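Local coordinates for terminase subunit UL89 protein (Human herpesvirus 5, PDB 3N4P), which forms the nuclease domain of the terminase large subunit, part of the motor that probably translocates viral DNA into empty capsids during packaging, at residues B[180-184]-B[185-189]; B[217-221]-B[222-226]. All blocks are in the same frame, centred on the assembly; numbering follows the deposited sequence.

Contact 1. Residues B[180-184]-B[185-189]; sequences PFYLM and GRDKA
Met-184 reaches Lys-188, four residues on, by a bent thioether. Its CB lies 3.2 Å from the backbone N of Gly-185, a spacing set by the chain itself. CG, swung away from the backbone N (chi1 -162°), comes to 3.9 Å from CB of Lys-188. SD then passes CG of the lysine at 4.1 Å, and the methyl CE, turned by bends at chi2 and chi3, ends 3.7 Å from CE of Lys-188. The two chains run obliquely past each other; the contact is made by the thioether (CG, SD, CE) and the aliphatic part of the lysine, not its ammonium.

The span joins the loop after strand 178-179 to helix 187-200, and its second half opens the region 185-205, which is required for interaction with UL56 and for DNA packaging. Lys-188 N donates to Gly-185 O (3.2 Å) as the chain turns into that helix.

On the aromatic side, Tyr-182 OH donates to OD2 of Asp-187 at 2.6 Å. Ring and carboxylate planes differ by 12°, and OD2 sits at the ring edge; the hydroxyl meets it on the anti side, 24° out of the carboxylate plane. Tyr-169 packs edge-to-face with the Tyr-182 ring, while Met-263 of helix 256-267 touches both Met-184 and Lys-188. The Met-184 side chain is about 4 Å from that of Glu-139, which coordinates magnesium.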
# COMPACT_ATOMS: atom_id res chain seq x y z
N PRO B 180 8.41 -22.01 -28.27
CA PRO B 180 7.95 -21.33 -27.04
C PRO B 180 9.06 -20.64 -26.28
O PRO B 180 9.22 -20.90 -25.09
CB PRO B 180 7.43 -22.48 -26.18
CG PRO B 180 8.21 -23.68 -26.64
CD PRO B 180 8.44 -23.49 -28.12
N PHE B 181 9.82 -19.76 -26.95
CA PHE B 181 10.81 -18.95 -26.29
C PHE B 181 10.76 -17.49 -26.70
O PHE B 181 10.03 -17.13 -27.63
CB PHE B 181 12.23 -19.57 -26.22
CG PHE B 181 13.01 -19.57 -27.53
CD1 PHE B 181 12.96 -20.66 -28.37
CD2 PHE B 181 13.84 -18.51 -27.87
CE1 PHE B 181 13.70 -20.71 -29.56
CE2 PHE B 181 14.58 -18.52 -29.05
CZ PHE B 181 14.50 -19.62 -29.92
N TYR B 182 11.41 -16.66 -25.89
CA TYR B 182 11.55 -15.22 -26.12
C TYR B 182 13.03 -14.91 -26.13
O TYR B 182 13.82 -15.50 -25.39
CB TYR B 182 10.84 -14.41 -25.02
CG TYR B 182 11.19 -12.91 -25.05
CD1 TYR B 182 12.15 -12.39 -24.19
CD2 TYR B 182 10.58 -12.06 -25.96
CE1 TYR B 182 12.50 -11.02 -24.24
CE2 TYR B 182 10.94 -10.70 -26.02
CZ TYR B 182 11.88 -10.20 -25.15
OH TYR B 182 12.21 -8.92 -25.20
N LEU B 183 13.39 -13.99 -27.01
CA LEU B 183 14.76 -13.59 -27.22
C LEU B 183 14.94 -12.12 -26.84
O LEU B 183 14.21 -11.24 -27.32
CB LEU B 183 15.11 -13.79 -28.69
CG LEU B 183 16.06 -14.94 -29.00
CD1 LEU B 183 15.90 -15.43 -30.46
CD2 LEU B 183 17.52 -14.51 -28.72
N MET B 184 15.89 -11.85 -25.95
CA MET B 184 16.21 -10.49 -25.59
C MET B 184 17.05 -9.98 -26.72
O MET B 184 17.80 -10.74 -27.35
CB MET B 184 17.00 -10.44 -24.31
CG MET B 184 16.98 -9.08 -23.69
SD MET B 184 16.32 -9.34 -22.04
CE MET B 184 17.84 -9.39 -21.06
N GLY B 185 16.88 -8.71 -27.03
CA GLY B 185 17.60 -8.13 -28.14
C GLY B 185 17.42 -6.66 -27.93
O GLY B 185 17.55 -6.17 -26.78
N ARG B 186 17.06 -5.98 -29.01
CA ARG B 186 16.88 -4.51 -28.97
C ARG B 186 15.85 -4.12 -27.93
O ARG B 186 15.89 -3.03 -27.42
CB ARG B 186 16.43 -3.97 -30.35
CG ARG B 186 17.54 -3.37 -31.17
CD ARG B 186 18.80 -4.21 -31.19
NE ARG B 186 19.99 -3.38 -31.36
CZ ARG B 186 20.73 -3.30 -32.46
NH1 ARG B 186 20.43 -4.02 -33.53
NH2 ARG B 186 21.79 -2.49 -32.48
N ASP B 187 14.94 -5.04 -27.63
CA ASP B 187 13.93 -4.82 -26.61
C ASP B 187 14.44 -4.24 -25.28
O ASP B 187 13.86 -3.31 -24.77
CB ASP B 187 13.21 -6.14 -26.32
CG ASP B 187 12.39 -6.60 -27.49
OD1 ASP B 187 12.02 -5.70 -28.30
OD2 ASP B 187 12.15 -7.83 -27.61
N LYS B 188 15.51 -4.81 -24.72
CA LYS B 188 15.94 -4.50 -23.36
C LYS B 188 16.08 -2.97 -23.09
O LYS B 188 15.74 -2.47 -22.02
CB LYS B 188 17.26 -5.19 -23.07
CG LYS B 188 17.46 -5.40 -21.62
CD LYS B 188 18.91 -5.23 -21.19
CE LYS B 188 19.19 -6.17 -19.97
NZ LYS B 188 19.92 -5.46 -18.85
N ALA B 189 16.58 -2.23 -24.05
CA ALA B 189 16.73 -0.79 -23.77
C ALA B 189 15.34 -0.14 -23.62
O ALA B 189 15.06 0.49 -22.63
CB ALA B 189 17.55 -0.13 -24.79

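Contact 2. Residues B[217-221]-B[222-226]; sequences LSHDP and IEYLL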
# COMPACT_ATOMS: atom_id res chain seq x y z
N LEU B 217 11.17 -16.20 3.11
CA LEU B 217 11.76 -16.65 4.34
C LEU B 217 13.06 -15.97 4.77
O LEU B 217 13.45 -16.14 5.96
CB LEU B 217 11.93 -18.22 4.44
CG LEU B 217 10.73 -19.15 4.13
CD1 LEU B 217 11.19 -20.62 4.32
CD2 LEU B 217 9.50 -18.89 5.02
N SER B 218 13.72 -15.26 3.87
CA SER B 218 14.98 -14.55 4.16
C SER B 218 14.87 -13.01 4.15
O SER B 218 15.68 -12.34 4.80
CB SER B 218 16.07 -14.91 3.12
OG SER B 218 16.01 -16.30 2.76
N HIS B 219 13.96 -12.47 3.35
CA HIS B 219 13.79 -11.03 3.22
C HIS B 219 12.35 -10.74 2.92
O HIS B 219 11.70 -11.54 2.25
CB HIS B 219 14.54 -10.43 2.01
CG HIS B 219 16.01 -10.57 2.09
ND1 HIS B 219 16.72 -11.43 1.26
CD2 HIS B 219 16.93 -9.97 2.89
CE1 HIS B 219 18.01 -11.37 1.56
NE2 HIS B 219 18.16 -10.51 2.55
N ASP B 220 11.88 -9.57 3.33
CA ASP B 220 10.73 -8.93 2.57
C ASP B 220 11.07 -8.85 1.07
O ASP B 220 12.09 -8.24 0.74
CB ASP B 220 10.41 -7.54 3.19
CG ASP B 220 9.40 -6.70 2.32
OD1 ASP B 220 8.62 -7.25 1.48
OD2 ASP B 220 9.42 -5.47 2.49
N PRO B 221 10.29 -9.51 0.16
CA PRO B 221 10.67 -9.55 -1.28
C PRO B 221 10.77 -8.20 -1.95
O PRO B 221 11.61 -8.00 -2.86
CB PRO B 221 9.56 -10.35 -1.98
CG PRO B 221 8.93 -11.28 -0.83
CD PRO B 221 9.23 -10.50 0.50
N ILE B 222 9.88 -7.29 -1.55
CA ILE B 222 9.95 -5.93 -2.02
C ILE B 222 11.20 -5.16 -1.56
O ILE B 222 11.78 -4.36 -2.33
CB ILE B 222 8.65 -5.17 -1.71
CG1 ILE B 222 7.42 -5.81 -2.46
CG2 ILE B 222 8.87 -3.70 -1.98
CD1 ILE B 222 7.70 -6.03 -3.95
N GLU B 223 11.65 -5.38 -0.34
CA GLU B 223 12.95 -4.76 0.13
C GLU B 223 14.16 -5.33 -0.63
O GLU B 223 15.05 -4.59 -1.07
CB GLU B 223 13.14 -4.94 1.64
CG GLU B 223 14.54 -4.57 2.21
CD GLU B 223 14.52 -4.10 3.72
OE1 GLU B 223 14.07 -4.88 4.62
OE2 GLU B 223 15.00 -2.96 3.99
N TYR B 224 14.12 -6.63 -0.90
CA TYR B 224 15.09 -7.29 -1.75
C TYR B 224 15.09 -6.72 -3.19
O TYR B 224 16.15 -6.49 -3.76
CB TYR B 224 14.73 -8.77 -1.78
CG TYR B 224 15.72 -9.61 -2.53
CD1 TYR B 224 15.41 -10.13 -3.78
CD2 TYR B 224 16.99 -9.93 -1.96
CE1 TYR B 224 16.32 -10.93 -4.48
CE2 TYR B 224 17.92 -10.72 -2.66
CZ TYR B 224 17.57 -11.23 -3.90
OH TYR B 224 18.47 -12.03 -4.57
N LEU B 225 13.90 -6.60 -3.78
CA LEU B 225 13.71 -6.06 -5.10
C LEU B 225 14.16 -4.55 -5.12
O LEU B 225 14.81 -4.12 -6.06
CB LEU B 225 12.25 -6.21 -5.56
CG LEU B 225 11.91 -5.57 -6.92
CD1 LEU B 225 12.53 -6.37 -8.02
CD2 LEU B 225 10.40 -5.46 -7.20
N LEU B 226 13.86 -3.77 -4.09
CA LEU B 226 14.39 -2.42 -4.01
C LEU B 226 15.92 -2.32 -4.02
O LEU B 226 16.50 -1.36 -4.60
CB LEU B 226 13.92 -1.75 -2.76
CG LEU B 226 12.85 -0.64 -2.71
CD1 LEU B 226 12.73 0.25 -4.02
CD2 LEU B 226 11.49 -1.08 -2.21
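The rings of His-219 and Tyr-224 are nearly parallel, their planes at 21°, yet displaced so strongly that little of one ring lies over the other: the centroids are 5.3 Å from each other. The touch is therefore local. ND1 of the histidine approaches CD2 of the tyrosine to 3.6 Å, an oblique approach with respect to both rings. With CG anti to the backbone N, the ring of Tyr-224 projects to the side where His-219 lies. CB of Tyr-224 is 3.4 Å from Pro-221 O. The far end of the ring is anchored outside the span, where OH is hydrogen-bonded to ND1 of His-99.

The third flat group, the carboxylate of Asp-220, belongs to the N-cap residue of helix 221-229. Ile-222 N donates to its OD1 at 3.3 Å with an N-H...O angle of 138°, reaching the oxygen from above the carboxylate plane, 67° out of it. This bond is long and bent, but Asp-220 has a second hold, since OD2 forms a salt bridge with Arg-47. The negative carboxylate beside the helix start would probably interact favourably with the positive end of the helix dipole. The side chain of Glu-223 comes within about 3 Å of a bound magnesium ion.

The first turn is closed by backbone bonds: Tyr-224 N to Asp-220 O at 3.1 Å, nearly straight, and Leu-225 N to Pro-221 O at 2.8 Å. Pro-221, lacking an N-H, suits the first position after the cap, where none is called for.

Around this turn, Pro-221 and Ile-222 rest on Leu-97 of strand 91-100. Phe-43 of helix 37-45 packs on Ile-222 and Leu-225, and Leu-257 of helix 256-267 meets both Tyr-224 and Leu-225.

In the fold
Both contacts mark the passage from a loop into a helix, 187-200 in contact 1 and 221-229 in contact 2, yet they lie on opposite sides of the chain's centre, with about 13 Å between their nearest atoms. Contact 1 is a surface contact and depends on side chains; contact 2 is partly buried, with the apolar residues at its helix start turned into the fold, and relies more on backbone bonds. The carboxylates differ accordingly: one accepts a hydrogen bond from a phenol, the other caps a helix and pairs with an arginine. Helix 256-267 touches both, and each lies near a predicted nuclease residue, contact 1 near Glu-139, contact 2, less closely, near Asp-256.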